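Local coordinates for protein 6-aminohexanoate-cyclic-dimer hydrolase (Arthrobacter sp., PDB 3A2Q) that hydrolyses one amide bond of the cyclic dimer of 6-aminohexanoate, a nylon-6 by-product, to give the linear dimer, at residues 219-227 with 245-253; 428-438 with 450-460. The protein carries 1 engineered substitution. All coordinates share one frame; numbering follows the deposited sequence.

How the contacts relate
Contact 1 closes along the chain before contact 2 opens; their centres are about 16 Å apart, both inside the amidase-family region. Contact 2 is built on the hairpin of strands 435-442 and 448-455 in the large mixed sheet of the amidase fold; contact 1 packs the short helix 247-250 against helix 219-229, outside that sheet. Strand 185-188 joins them, since it neighbours strand 435-442 and also meets side chains of helix 219-229. Helix 460-473 is a second link: it begins at the end of contact 2, and Glu460 CB there lies 3.8 Å from Tyr247 CE1 of contact 1. The side chain of Phe428 in contact 2 is about 12 Å from a bound 6-aminohexanoic acid, while contact 1 lies away from the active site.

Contact 1 of 2, residues 219-227 with 245-253; sequences VRDIAALLD and RPYAQGISE
Asp227, on helix 219-229 of the amidase fold, grips the start of the neighbouring short helix 247-250 with both carboxylate oxygens, which accept its first two backbone N-H groups, just after the N-cap residue Pro246. From CB the side chain turns with CG anti to its own carbonyl carbon, which brings Asp227 CG to 3.4 Å from Tyr247 N. Beyond it the carboxylate forks, each oxygen using its syn lone pair. Asp227 OD1 accepts the N-H of Tyr247, 2.8 Å from its N. Asp227 OD2 takes that of Ala248, 2.9 Å from Ala248 N. The second bond is the straighter, 159° at the hydrogen against 146°. Asp227 OD1 also lies 3.4 Å from Tyr247 CD2, with carboxylate and ring planes only 12° apart. Asp227 OD2 touches the methyl of Ala248 and lies 3.7 Å from Pro246 CB. The negative charge probably gains from sitting at the N-terminal end of a helix. An asparagine in its place would probably lose one of the two bonds, because its amide NH2 cannot accept an N-H, and one backbone nitrogen would be left without its mate.

Next to this grip the packing is apolar. Leu226 lays CD1 over one face of the Tyr247 ring, toward the rim, while Ala223 sets its methyl against Tyr247 CB. Helix 460-473 also packs here: Leu464 touches Ala223, and Glu471 accepts the N-H of Val219. Ile251 closes the other end of the contact: with CG1 anti to the backbone N, its extended chain carries Ile251 CD1 to 3.7 Å from Arg220 CA and 3.6 Å from Val219 CG1.

Contact 2 of 2, residues 428-438 with 450-460; sequences FNVSGQPAISL and GVQIVAAYGRE
Ile436 and Ile453 exchange two backbone hydrogen bonds, each 3.0 Å from N to O, near the open end of an antiparallel beta hairpin. Leu438 and Val451 form a second such pair, and Ala455 N reaches Pro434 O at 3.2 Å to extend the ladder. In the non-hydrogen-bonded pairs between, CA-H groups add contacts to carbonyls, as from Ala435 CA to Ile453 O.

Apolar packing centres on Phe428, which, on the helix just before the hairpin, lays its ring against Val454. Val454, its CG2 anti to the carbonyl carbon, holds that methyl 3.8 Å from the ring centroid and 6° off the normal, a CH-pi contact; CG1 meets CD1 beside it. Pro434 CG lies 4.1 Å from Ala455 CB.

Among polar groups, the Ala456 carbonyl O lies 3.3 Å from Pro434 CD. Ser431 OG donates to Gln433 OE1 at 2.6 Å, and a water accepts the N-H of Tyr457 and, weakly, one of Gln433 NE2. Gln452 OE1 rests near the methyl of Ala435 while bonding Arg176, and its NE2 binds Phe424 O.

The hairpin lies inside the mixed sheet, with strand 185-188 beside 435-442, strand 383-387 beside 448-455, and helix 356-378 touching Gln433 and Tyr457.

Contact 1 of 2, residues 219-227 with 245-253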
ATOM      1  N   VAL A 219      -4.571 -10.815   9.778  1.00 25.72           N
ATOM      2  CA  VAL A 219      -4.116  -9.742  10.647  1.00 28.71           C
ATOM      3  C   VAL A 219      -2.848 -10.149  11.400  1.00 29.18           C
ATOM      4  O   VAL A 219      -1.987  -9.310  11.680  1.00 27.42           O
ATOM      5  CB  VAL A 219      -5.221  -9.331  11.645  1.00 31.46           C
ATOM      6  CG1 VAL A 219      -4.718  -8.219  12.562  1.00 28.14           C
ATOM      7  CG2 VAL A 219      -6.453  -8.854  10.878  1.00 26.30           C
ATOM      8  N   ARG A 220      -2.709 -11.437  11.705  1.00 28.80           N
ATOM      9  CA  ARG A 220      -1.524 -11.873  12.428  1.00 29.47           C
ATOM     10  C   ARG A 220      -0.278 -11.739  11.560  1.00 27.42           C
ATOM     11  O   ARG A 220       0.810 -11.460  12.063  1.00 30.98           O
ATOM     12  CB  ARG A 220      -1.690 -13.311  12.935  1.00 28.72           C
ATOM     13  CG  ARG A 220      -1.720 -14.390  11.868  1.00 31.14           C
ATOM     14  CD  ARG A 220      -1.903 -15.757  12.520  1.00 33.87           C
ATOM     15  NE  ARG A 220      -1.777 -16.856  11.569  1.00 35.56           N
ATOM     16  CZ  ARG A 220      -1.833 -18.143  11.904  1.00 42.11           C
ATOM     17  NH1 ARG A 220      -2.018 -18.492  13.171  1.00 39.40           N
ATOM     18  NH2 ARG A 220      -1.694 -19.081  10.976  1.00 33.47           N
ATOM     19  N   ASP A 221      -0.435 -11.926  10.252  1.00 28.09           N
ATOM     20  CA  ASP A 221       0.690 -11.793   9.332  1.00 26.61           C
ATOM     21  C   ASP A 221       1.195 -10.347   9.328  1.00 28.85           C
ATOM     22  O   ASP A 221       2.396 -10.105   9.259  1.00 28.48           O
ATOM     23  CB  ASP A 221       0.278 -12.187   7.914  1.00 28.66           C
ATOM     24  CG  ASP A 221       0.556 -13.651   7.602  1.00 32.78           C
ATOM     25  OD1 ASP A 221       0.888 -14.420   8.528  1.00 31.67           O
ATOM     26  OD2 ASP A 221       0.432 -14.032   6.420  1.00 31.51           O
ATOM     27  N   ILE A 222       0.273  -9.391   9.393  1.00 26.79           N
ATOM     28  CA  ILE A 222       0.650  -7.979   9.407  1.00 26.80           C
ATOM     29  C   ILE A 222       1.414  -7.668  10.692  1.00 27.28           C
ATOM     30  O   ILE A 222       2.456  -7.016  10.665  1.00 26.26           O
ATOM     31  CB  ILE A 222      -0.599  -7.062   9.305  1.00 25.28           C
ATOM     32  CG1 ILE A 222      -1.256  -7.237   7.930  1.00 24.38           C
ATOM     33  CG2 ILE A 222      -0.209  -5.603   9.516  1.00 24.53           C
ATOM     34  CD1 ILE A 222      -0.375  -6.803   6.766  1.00 24.96           C
ATOM     35  N   ALA A 223       0.897  -8.145  11.815  1.00 27.92           N
ATOM     36  CA  ALA A 223       1.548  -7.916  13.100  1.00 28.69           C
ATOM     37  C   ALA A 223       2.975  -8.467  13.094  1.00 27.76           C
ATOM     38  O   ALA A 223       3.905  -7.806  13.549  1.00 28.36           O
ATOM     39  CB  ALA A 223       0.739  -8.560  14.216  1.00 25.14           C
ATOM     40  N   ALA A 224       3.148  -9.674  12.568  1.00 29.13           N
ATOM     41  CA  ALA A 224       4.469 -10.290  12.508  1.00 28.73           C
ATOM     42  C   ALA A 224       5.419  -9.512  11.595  1.00 30.75           C
ATOM     43  O   ALA A 224       6.604  -9.360  11.899  1.00 30.18           O
ATOM     44  CB  ALA A 224       4.351 -11.739  12.039  1.00 30.34           C
ATOM     45  N   LEU A 225       4.898  -9.022  10.477  1.00 27.76           N
ATOM     46  CA  LEU A 225       5.705  -8.251   9.535  1.00 25.92           C
ATOM     47  C   LEU A 225       6.214  -6.958  10.169  1.00 25.65           C
ATOM     48  O   LEU A 225       7.349  -6.548   9.937  1.00 26.46           O
ATOM     49  CB  LEU A 225       4.880  -7.925   8.292  1.00 27.61           C
ATOM     50  CG  LEU A 225       4.587  -9.134   7.405  1.00 33.18           C
ATOM     51  CD1 LEU A 225       3.493  -8.802   6.407  1.00 30.10           C
ATOM     52  CD2 LEU A 225       5.870  -9.557   6.704  1.00 29.68           C
ATOM     53  N   LEU A 226       5.361  -6.314  10.959  1.00 29.70           N
ATOM     54  CA  LEU A 226       5.740  -5.076  11.634  1.00 25.55           C
ATOM     55  C   LEU A 226       6.905  -5.333  12.580  1.00 28.43           C
ATOM     56  O   LEU A 226       7.814  -4.514  12.688  1.00 29.98           O
ATOM     57  CB  LEU A 226       4.563  -4.515  12.428  1.00 26.92           C
ATOM     58  CG  LEU A 226       3.541  -3.709  11.632  1.00 28.03           C
ATOM     59  CD1 LEU A 226       2.360  -3.351  12.513  1.00 35.39           C
ATOM     60  CD2 LEU A 226       4.217  -2.460  11.087  1.00 26.99           C
ATOM     61  N   ASP A 227       6.876  -6.470  13.267  1.00 29.47           N
ATOM     62  CA  ASP A 227       7.948  -6.804  14.196  1.00 30.16           C
ATOM     63  C   ASP A 227       9.253  -7.016  13.446  1.00 30.91           C
ATOM     64  O   ASP A 227      10.338  -6.857  14.007  1.00 34.50           O
ATOM     65  CB  ASP A 227       7.604  -8.070  14.984  1.00 28.69           C
ATOM     66  CG  ASP A 227       6.431  -7.872  15.923  1.00 35.10           C
ATOM     67  OD1 ASP A 227       6.211  -6.724  16.371  1.00 31.59           O
ATOM     68  OD2 ASP A 227       5.737  -8.865  16.225  1.00 33.01           O
ATOM     69  N   ARG A 245       5.330  -4.038  23.650  1.00 45.75           N
ATOM     70  CA  ARG A 245       5.401  -5.464  23.363  1.00 44.31           C
ATOM     71  C   ARG A 245       5.403  -5.691  21.852  1.00 41.14           C
ATOM     72  O   ARG A 245       4.948  -4.837  21.094  1.00 41.55           O
ATOM     73  CB  ARG A 245       4.170  -6.138  23.962  1.00 49.37           C
ATOM     74  CG  ARG A 245       4.395  -7.505  24.555  1.00 65.25           C
ATOM     75  CD  ARG A 245       3.052  -8.152  24.860  1.00 74.19           C
ATOM     76  NE  ARG A 245       2.081  -7.206  25.412  1.00 77.67           N
ATOM     77  CZ  ARG A 245       2.192  -6.609  26.595  1.00 79.99           C
ATOM     78  NH1 ARG A 245       3.238  -6.855  27.374  1.00 83.25           N
ATOM     79  NH2 ARG A 245       1.251  -5.768  27.003  1.00 78.30           N
ATOM     80  N   PRO A 246       5.928  -6.838  21.391  1.00 38.03           N
ATOM     81  CA  PRO A 246       5.927  -7.075  19.944  1.00 36.21           C
ATOM     82  C   PRO A 246       4.474  -7.175  19.485  1.00 33.51           C
ATOM     83  O   PRO A 246       3.618  -7.652  20.227  1.00 35.64           O
ATOM     84  CB  PRO A 246       6.679  -8.397  19.803  1.00 38.51           C
ATOM     85  CG  PRO A 246       7.575  -8.415  21.018  1.00 37.00           C
ATOM     86  CD  PRO A 246       6.674  -7.891  22.099  1.00 39.78           C
ATOM     87  N   TYR A 247       4.191  -6.722  18.270  1.00 31.06           N
ATOM     88  CA  TYR A 247       2.824  -6.757  17.767  1.00 32.07           C
ATOM     89  C   TYR A 247       2.221  -8.153  17.668  1.00 30.27           C
ATOM     90  O   TYR A 247       1.024  -8.326  17.881  1.00 32.32           O
ATOM     91  CB  TYR A 247       2.760  -6.047  16.416  1.00 30.80           C
ATOM     92  CG  TYR A 247       3.023  -4.570  16.546  1.00 26.41           C
ATOM     93  CD1 TYR A 247       2.097  -3.735  17.170  1.00 30.48           C
ATOM     94  CD2 TYR A 247       4.217  -4.012  16.096  1.00 24.14           C
ATOM     95  CE1 TYR A 247       2.355  -2.374  17.345  1.00 26.60           C
ATOM     96  CE2 TYR A 247       4.485  -2.656  16.267  1.00 29.98           C
ATOM     97  CZ  TYR A 247       3.546  -1.844  16.893  1.00 27.72           C
ATOM     98  OH  TYR A 247       3.795  -0.504  17.058  1.00 30.80           O
ATOM     99  N   ALA A 248       3.038  -9.148  17.350  1.00 32.90           N
ATOM    100  CA  ALA A 248       2.533 -10.514  17.243  1.00 34.59           C
ATOM    101  C   ALA A 248       1.967 -10.990  18.583  1.00 36.44           C
ATOM    102  O   ALA A 248       1.144 -11.903  18.628  1.00 35.61           O
ATOM    103  CB  ALA A 248       3.639 -11.448  16.781  1.00 35.80           C
ATOM    104  N   GLN A 249       2.408 -10.360  19.666  1.00 37.65           N
ATOM    105  CA  GLN A 249       1.946 -10.712  21.005  1.00 42.19           C
ATOM    106  C   GLN A 249       0.729  -9.907  21.458  1.00 42.37           C
ATOM    107  O   GLN A 249      -0.195 -10.451  22.064  1.00 45.57           O
ATOM    108  CB  GLN A 249       3.074 -10.508  22.023  1.00 47.34           C
ATOM    109  CG  GLN A 249       4.238 -11.475  21.900  1.00 53.71           C
ATOM    110  CD  GLN A 249       5.338 -11.187  22.911  1.00 58.10           C
ATOM    111  OE1 GLN A 249       5.071 -10.986  24.099  1.00 56.88           O
ATOM    112  NE2 GLN A 249       6.583 -11.170  22.443  1.00 60.15           N
ATOM    113  N   GLY A 250       0.734  -8.611  21.167  1.00 42.70           N
ATOM    114  CA  GLY A 250      -0.362  -7.752  21.583  1.00 44.62           C
ATOM    115  C   GLY A 250      -1.662  -7.876  20.811  1.00 45.07           C
ATOM    116  O   GLY A 250      -2.723  -7.493  21.310  1.00 43.10           O
ATOM    117  N   ILE A 251      -1.585  -8.414  19.598  1.00 46.03           N
ATOM    118  CA  ILE A 251      -2.760  -8.572  18.746  1.00 43.33           C
ATOM    119  C   ILE A 251      -3.920  -9.319  19.411  1.00 43.92           C
ATOM    120  O   ILE A 251      -5.086  -9.090  19.078  1.00 41.99           O
ATOM    121  CB  ILE A 251      -2.376  -9.288  17.426  1.00 40.85           C
ATOM    122  CG1 ILE A 251      -3.613  -9.501  16.558  1.00 38.02           C
ATOM    123  CG2 ILE A 251      -1.694 -10.610  17.733  1.00 41.40           C
ATOM    124  CD1 ILE A 251      -3.325 -10.230  15.265  1.00 41.32           C
ATOM    125  N   SER A 252      -3.611 -10.198  20.360  1.00 45.38           N
ATOM    126  CA  SER A 252      -4.652 -10.970  21.034  1.00 45.33           C
ATOM    127  C   SER A 252      -5.177 -10.338  22.321  1.00 46.40           C
ATOM    128  O   SER A 252      -6.100 -10.861  22.946  1.00 45.09           O
ATOM    129  CB  SER A 252      -4.148 -12.386  21.324  1.00 46.58           C
ATOM    130  OG  SER A 252      -2.911 -12.360  22.013  1.00 51.54           O
ATOM    131  N   GLU A 253      -4.593  -9.215  22.718  1.00 46.26           N
ATOM    132  CA  GLU A 253      -5.026  -8.538  23.932  1.00 47.07           C
ATOM    133  C   GLU A 253      -6.366  -7.842  23.720  1.00 49.36           C
ATOM    134  O   GLU A 253      -6.647  -7.329  22.634  1.00 46.95           O
ATOM    135  CB  GLU A 253      -3.966  -7.526  24.371  1.00 49.66           C
ATOM    136  CG  GLU A 253      -2.713  -8.173  24.936  1.00 55.38           C
ATOM    137  CD  GLU A 253      -1.583  -7.184  25.141  1.00 62.26           C
ATOM    138  OE1 GLU A 253      -1.822  -6.121  25.754  1.00 68.67           O
ATOM    139  OE2 GLU A 253      -0.454  -7.473  24.693  1.00 67.21           O
TER

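Contact 2 of 2, residues 428-438 with 450-460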
ATOM      1  N   PHE A 428      -4.970  10.482   5.739  1.00 21.13           N
ATOM      2  CA  PHE A 428      -4.128   9.836   6.734  1.00 21.09           C
ATOM      3  C   PHE A 428      -2.662   9.731   6.357  1.00 24.31           C
ATOM      4  O   PHE A 428      -1.825   9.398   7.197  1.00 24.26           O
ATOM      5  CB  PHE A 428      -4.768   8.498   7.094  1.00 20.72           C
ATOM      6  CG  PHE A 428      -6.212   8.654   7.459  1.00 22.42           C
ATOM      7  CD1 PHE A 428      -6.567   9.372   8.603  1.00 25.44           C
ATOM      8  CD2 PHE A 428      -7.214   8.270   6.574  1.00 24.28           C
ATOM      9  CE1 PHE A 428      -7.892   9.718   8.852  1.00 20.21           C
ATOM     10  CE2 PHE A 428      -8.546   8.613   6.814  1.00 20.89           C
ATOM     11  CZ  PHE A 428      -8.885   9.341   7.956  1.00 24.29           C
ATOM     12  N   ASN A 429      -2.347  10.017   5.096  1.00 23.21           N
ATOM     13  CA  ASN A 429      -0.953  10.052   4.680  1.00 21.05           C
ATOM     14  C   ASN A 429      -0.483  11.397   5.217  1.00 21.67           C
ATOM     15  O   ASN A 429       0.657  11.547   5.641  1.00 20.82           O
ATOM     16  CB  ASN A 429      -0.799  10.076   3.155  1.00 20.85           C
ATOM     17  CG  ASN A 429      -1.099   8.750   2.526  1.00 22.54           C
ATOM     18  OD1 ASN A 429      -2.229   8.487   2.122  1.00 19.83           O
ATOM     19  ND2 ASN A 429      -0.088   7.890   2.452  1.00 21.99           N
ATOM     20  N   VAL A 430      -1.376  12.384   5.194  1.00 21.38           N
ATOM     21  CA  VAL A 430      -1.017  13.707   5.697  1.00 22.21           C
ATOM     22  C   VAL A 430      -0.889  13.721   7.217  1.00 23.48           C
ATOM     23  O   VAL A 430       0.043  14.313   7.746  1.00 22.67           O
ATOM     24  CB  VAL A 430      -2.033  14.780   5.259  1.00 23.39           C
ATOM     25  CG1 VAL A 430      -1.694  16.117   5.909  1.00 21.66           C
ATOM     26  CG2 VAL A 430      -2.004  14.917   3.743  1.00 25.79           C
ATOM     27  N   SER A 431      -1.808  13.064   7.924  1.00 25.04           N
ATOM     28  CA  SER A 431      -1.738  13.043   9.383  1.00 22.92           C
ATOM     29  C   SER A 431      -0.692  12.052   9.888  1.00 25.18           C
ATOM     30  O   SER A 431      -0.174  12.206  10.993  1.00 25.15           O
ATOM     31  CB  SER A 431      -3.099  12.686   9.992  1.00 22.65           C
ATOM     32  OG  SER A 431      -3.402  11.325   9.769  1.00 19.56           O
ATOM     33  N   GLY A 432      -0.396  11.030   9.088  1.00 20.69           N
ATOM     34  CA  GLY A 432       0.593  10.042   9.486  1.00 22.77           C
ATOM     35  C   GLY A 432       0.048   8.947  10.393  1.00 22.63           C
ATOM     36  O   GLY A 432       0.811   8.123  10.896  1.00 22.28           O
ATOM     37  N   GLN A 433      -1.266   8.927  10.602  1.00 20.30           N
ATOM     38  CA  GLN A 433      -1.877   7.918  11.462  1.00 22.00           C
ATOM     39  C   GLN A 433      -1.930   6.544  10.822  1.00 22.19           C
ATOM     40  O   GLN A 433      -2.063   6.418   9.606  1.00 23.33           O
ATOM     41  CB  GLN A 433      -3.291   8.338  11.844  1.00 21.55           C
ATOM     42  CG  GLN A 433      -3.337   9.569  12.709  1.00 21.93           C
ATOM     43  CD  GLN A 433      -4.701  10.214  12.695  1.00 26.56           C
ATOM     44  OE1 GLN A 433      -5.143  10.726  11.669  1.00 27.18           O
ATOM     45  NE2 GLN A 433      -5.378  10.194  13.830  1.00 31.80           N
ATOM     46  N   PRO A 434      -1.832   5.488  11.641  1.00 21.44           N
ATOM     47  CA  PRO A 434      -1.871   4.121  11.119  1.00 21.03           C
ATOM     48  C   PRO A 434      -3.281   3.838  10.599  1.00 20.05           C
ATOM     49  O   PRO A 434      -4.276   4.155  11.257  1.00 20.61           O
ATOM     50  CB  PRO A 434      -1.496   3.276  12.336  1.00 18.79           C
ATOM     51  CG  PRO A 434      -2.067   4.071  13.475  1.00 20.90           C
ATOM     52  CD  PRO A 434      -1.728   5.498  13.113  1.00 20.93           C
ATOM     53  N   ALA A 435      -3.368   3.248   9.412  1.00 18.82           N
ATOM     54  CA  ALA A 435      -4.664   2.965   8.807  1.00 17.89           C
ATOM     55  C   ALA A 435      -4.589   1.653   8.059  1.00 18.02           C
ATOM     56  O   ALA A 435      -3.678   1.434   7.259  1.00 20.65           O
ATOM     57  CB  ALA A 435      -5.055   4.092   7.849  1.00 20.37           C
ATOM     58  N   ILE A 436      -5.559   0.785   8.306  1.00 20.10           N
ATOM     59  CA  ILE A 436      -5.558  -0.521   7.672  1.00 19.05           C
ATOM     60  C   ILE A 436      -6.840  -0.780   6.890  1.00 21.34           C
ATOM     61  O   ILE A 436      -7.923  -0.343   7.287  1.00 20.38           O
ATOM     62  CB  ILE A 436      -5.366  -1.627   8.750  1.00 22.82           C
ATOM     63  CG1 ILE A 436      -5.072  -2.979   8.101  1.00 23.30           C
ATOM     64  CG2 ILE A 436      -6.615  -1.722   9.625  1.00 25.47           C
ATOM     65  CD1 ILE A 436      -4.605  -4.023   9.096  1.00 25.38           C
ATOM     66  N   SER A 437      -6.706  -1.459   5.755  1.00 22.55           N
ATOM     67  CA  SER A 437      -7.872  -1.816   4.951  1.00 19.75           C
ATOM     68  C   SER A 437      -8.078  -3.316   5.139  1.00 21.84           C
ATOM     69  O   SER A 437      -7.146  -4.092   4.943  1.00 20.56           O
ATOM     70  CB  SER A 437      -7.631  -1.523   3.468  1.00 21.72           C
ATOM     71  OG  SER A 437      -8.784  -1.852   2.710  1.00 20.81           O
ATOM     72  N   LEU A 438      -9.290  -3.708   5.531  1.00 21.53           N
ATOM     73  CA  LEU A 438      -9.634  -5.111   5.742  1.00 22.38           C
ATOM     74  C   LEU A 438     -10.620  -5.521   4.652  1.00 22.57           C
ATOM     75  O   LEU A 438     -11.564  -4.788   4.365  1.00 22.86           O
ATOM     76  CB  LEU A 438     -10.284  -5.294   7.119  1.00 23.37           C
ATOM     77  CG  LEU A 438      -9.443  -4.833   8.315  1.00 22.96           C
ATOM     78  CD1 LEU A 438     -10.230  -5.047   9.611  1.00 26.76           C
ATOM     79  CD2 LEU A 438      -8.137  -5.605   8.347  1.00 22.81           C
ATOM     80  N   GLY A 450     -13.044  -2.856   0.462  1.00 23.15           N
ATOM     81  CA  GLY A 450     -12.359  -2.805   1.740  1.00 22.75           C
ATOM     82  C   GLY A 450     -12.985  -1.861   2.751  1.00 23.18           C
ATOM     83  O   GLY A 450     -13.658  -0.891   2.392  1.00 22.08           O
ATOM     84  N   VAL A 451     -12.788  -2.172   4.030  1.00 19.59           N
ATOM     85  CA  VAL A 451     -13.271  -1.327   5.113  1.00 22.29           C
ATOM     86  C   VAL A 451     -12.004  -0.818   5.805  1.00 20.46           C
ATOM     87  O   VAL A 451     -11.100  -1.602   6.124  1.00 22.52           O
ATOM     88  CB  VAL A 451     -14.156  -2.116   6.104  1.00 24.63           C
ATOM     89  CG1 VAL A 451     -14.531  -1.233   7.282  1.00 25.70           C
ATOM     90  CG2 VAL A 451     -15.422  -2.586   5.391  1.00 26.91           C
ATOM     91  N   GLN A 452     -11.934   0.493   6.008  1.00 20.67           N
ATOM     92  CA  GLN A 452     -10.756   1.116   6.603  1.00 23.97           C
ATOM     93  C   GLN A 452     -10.940   1.465   8.076  1.00 22.01           C
ATOM     94  O   GLN A 452     -12.004   1.928   8.491  1.00 24.17           O
ATOM     95  CB  GLN A 452     -10.389   2.387   5.817  1.00 20.79           C
ATOM     96  CG  GLN A 452      -9.013   2.964   6.168  1.00 21.91           C
ATOM     97  CD  GLN A 452      -8.622   4.197   5.356  1.00 22.50           C
ATOM     98  OE1 GLN A 452      -7.451   4.569   5.315  1.00 23.62           O
ATOM     99  NE2 GLN A 452      -9.603   4.840   4.719  1.00 22.92           N
ATOM    100  N   ILE A 453      -9.890   1.242   8.856  1.00 23.61           N
ATOM    101  CA  ILE A 453      -9.908   1.557  10.279  1.00 23.74           C
ATOM    102  C   ILE A 453      -8.677   2.428  10.525  1.00 21.15           C
ATOM    103  O   ILE A 453      -7.583   2.096  10.071  1.00 20.75           O
ATOM    104  CB  ILE A 453      -9.783   0.288  11.155  1.00 24.65           C
ATOM    105  CG1 ILE A 453     -10.687  -0.823  10.618  1.00 38.93           C
ATOM    106  CG2 ILE A 453     -10.151   0.620  12.590  1.00 30.70           C
ATOM    107  CD1 ILE A 453     -12.137  -0.462  10.558  1.00 42.26           C
ATOM    108  N   VAL A 454      -8.864   3.536  11.237  1.00 20.19           N
ATOM    109  CA  VAL A 454      -7.774   4.463  11.533  1.00 19.78           C
ATOM    110  C   VAL A 454      -7.657   4.682  13.043  1.00 22.55           C
ATOM    111  O   VAL A 454      -8.641   5.025  13.693  1.00 23.52           O
ATOM    112  CB  VAL A 454      -8.027   5.844  10.888  1.00 19.74           C
ATOM    113  CG1 VAL A 454      -6.795   6.729  11.061  1.00 20.61           C
ATOM    114  CG2 VAL A 454      -8.388   5.681   9.409  1.00 20.27           C
ATOM    115  N   ALA A 455      -6.456   4.503  13.582  1.00 24.69           N
ATOM    116  CA  ALA A 455      -6.213   4.697  15.010  1.00 25.57           C
ATOM    117  C   ALA A 455      -5.332   5.924  15.231  1.00 25.64           C
ATOM    118  O   ALA A 455      -4.833   6.522  14.277  1.00 26.06           O
ATOM    119  CB  ALA A 455      -5.549   3.458  15.601  1.00 21.41           C
ATOM    120  N   ALA A 456      -5.140   6.304  16.491  1.00 24.30           N
ATOM    121  CA  ALA A 456      -4.312   7.463  16.802  1.00 24.31           C
ATOM    122  C   ALA A 456      -2.857   7.212  16.404  1.00 23.93           C
ATOM    123  O   ALA A 456      -2.422   6.067  16.296  1.00 24.30           O
ATOM    124  CB  ALA A 456      -4.406   7.789  18.295  1.00 24.43           C
ATOM    125  N   TYR A 457      -2.119   8.295  16.179  1.00 23.85           N
ATOM    126  CA  TYR A 457      -0.703   8.231  15.802  1.00 23.61           C
ATOM    127  C   TYR A 457       0.048   7.229  16.684  1.00 24.24           C
ATOM    128  O   TYR A 457       0.031   7.341  17.914  1.00 27.42           O
ATOM    129  CB  TYR A 457      -0.070   9.615  15.973  1.00 21.41           C
ATOM    130  CG  TYR A 457       1.241   9.823  15.244  1.00 22.91           C
ATOM    131  CD1 TYR A 457       1.263  10.261  13.921  1.00 26.27           C
ATOM    132  CD2 TYR A 457       2.460   9.593  15.881  1.00 24.51           C
ATOM    133  CE1 TYR A 457       2.469  10.468  13.250  1.00 31.91           C
ATOM    134  CE2 TYR A 457       3.670   9.794  15.221  1.00 29.29           C
ATOM    135  CZ  TYR A 457       3.667  10.231  13.905  1.00 34.84           C
ATOM    136  OH  TYR A 457       4.861  10.416  13.244  1.00 39.88           O
ATOM    137  N   GLY A 458       0.691   6.253  16.051  1.00 22.70           N
ATOM    138  CA  GLY A 458       1.461   5.258  16.776  1.00 25.31           C
ATOM    139  C   GLY A 458       0.717   4.109  17.439  1.00 24.62           C
ATOM    140  O   GLY A 458       1.349   3.245  18.046  1.00 25.45           O
ATOM    141  N   ARG A 459      -0.601   4.064  17.309  1.00 23.90           N
ATOM    142  CA  ARG A 459      -1.369   3.003  17.956  1.00 25.04           C
ATOM    143  C   ARG A 459      -1.738   1.779  17.110  1.00 24.46           C
ATOM    144  O   ARG A 459      -2.899   1.355  17.092  1.00 23.94           O
ATOM    145  CB  ARG A 459      -2.641   3.583  18.578  1.00 23.46           C
ATOM    146  CG  ARG A 459      -2.404   4.666  19.622  1.00 28.03           C
ATOM    147  CD  ARG A 459      -1.395   4.213  20.663  1.00 29.51           C
ATOM    148  NE  ARG A 459      -1.792   2.990  21.354  1.00 28.79           N
ATOM    149  CZ  ARG A 459      -2.668   2.938  22.353  1.00 37.00           C
ATOM    150  NH1 ARG A 459      -3.256   4.044  22.788  1.00 37.56           N
ATOM    151  NH2 ARG A 459      -2.943   1.776  22.930  1.00 37.34           N
ATOM    152  N   GLU A 460      -0.753   1.205  16.429  1.00 24.35           N
ATOM    153  CA  GLU A 460      -0.996   0.007  15.634  1.00 23.50           C
ATOM    154  C   GLU A 460      -1.449  -1.118  16.560  1.00 26.57           C
ATOM    155  O   GLU A 460      -2.163  -2.025  16.144  1.00 25.24           O
ATOM    156  CB  GLU A 460       0.273  -0.430  14.898  1.00 24.80           C
ATOM    157  CG  GLU A 460       0.548   0.342  13.621  1.00 25.96           C
ATOM    158  CD  GLU A 460       1.444   1.540  13.832  1.00 26.81           C
ATOM    159  OE1 GLU A 460       1.231   2.282  14.810  1.00 26.31           O
ATOM    160  OE2 GLU A 460       2.357   1.739  13.007  1.00 23.70           O
TER
HETATM  161  O   HOH W   1      -3.450  10.929  16.289  1.00 28.58           O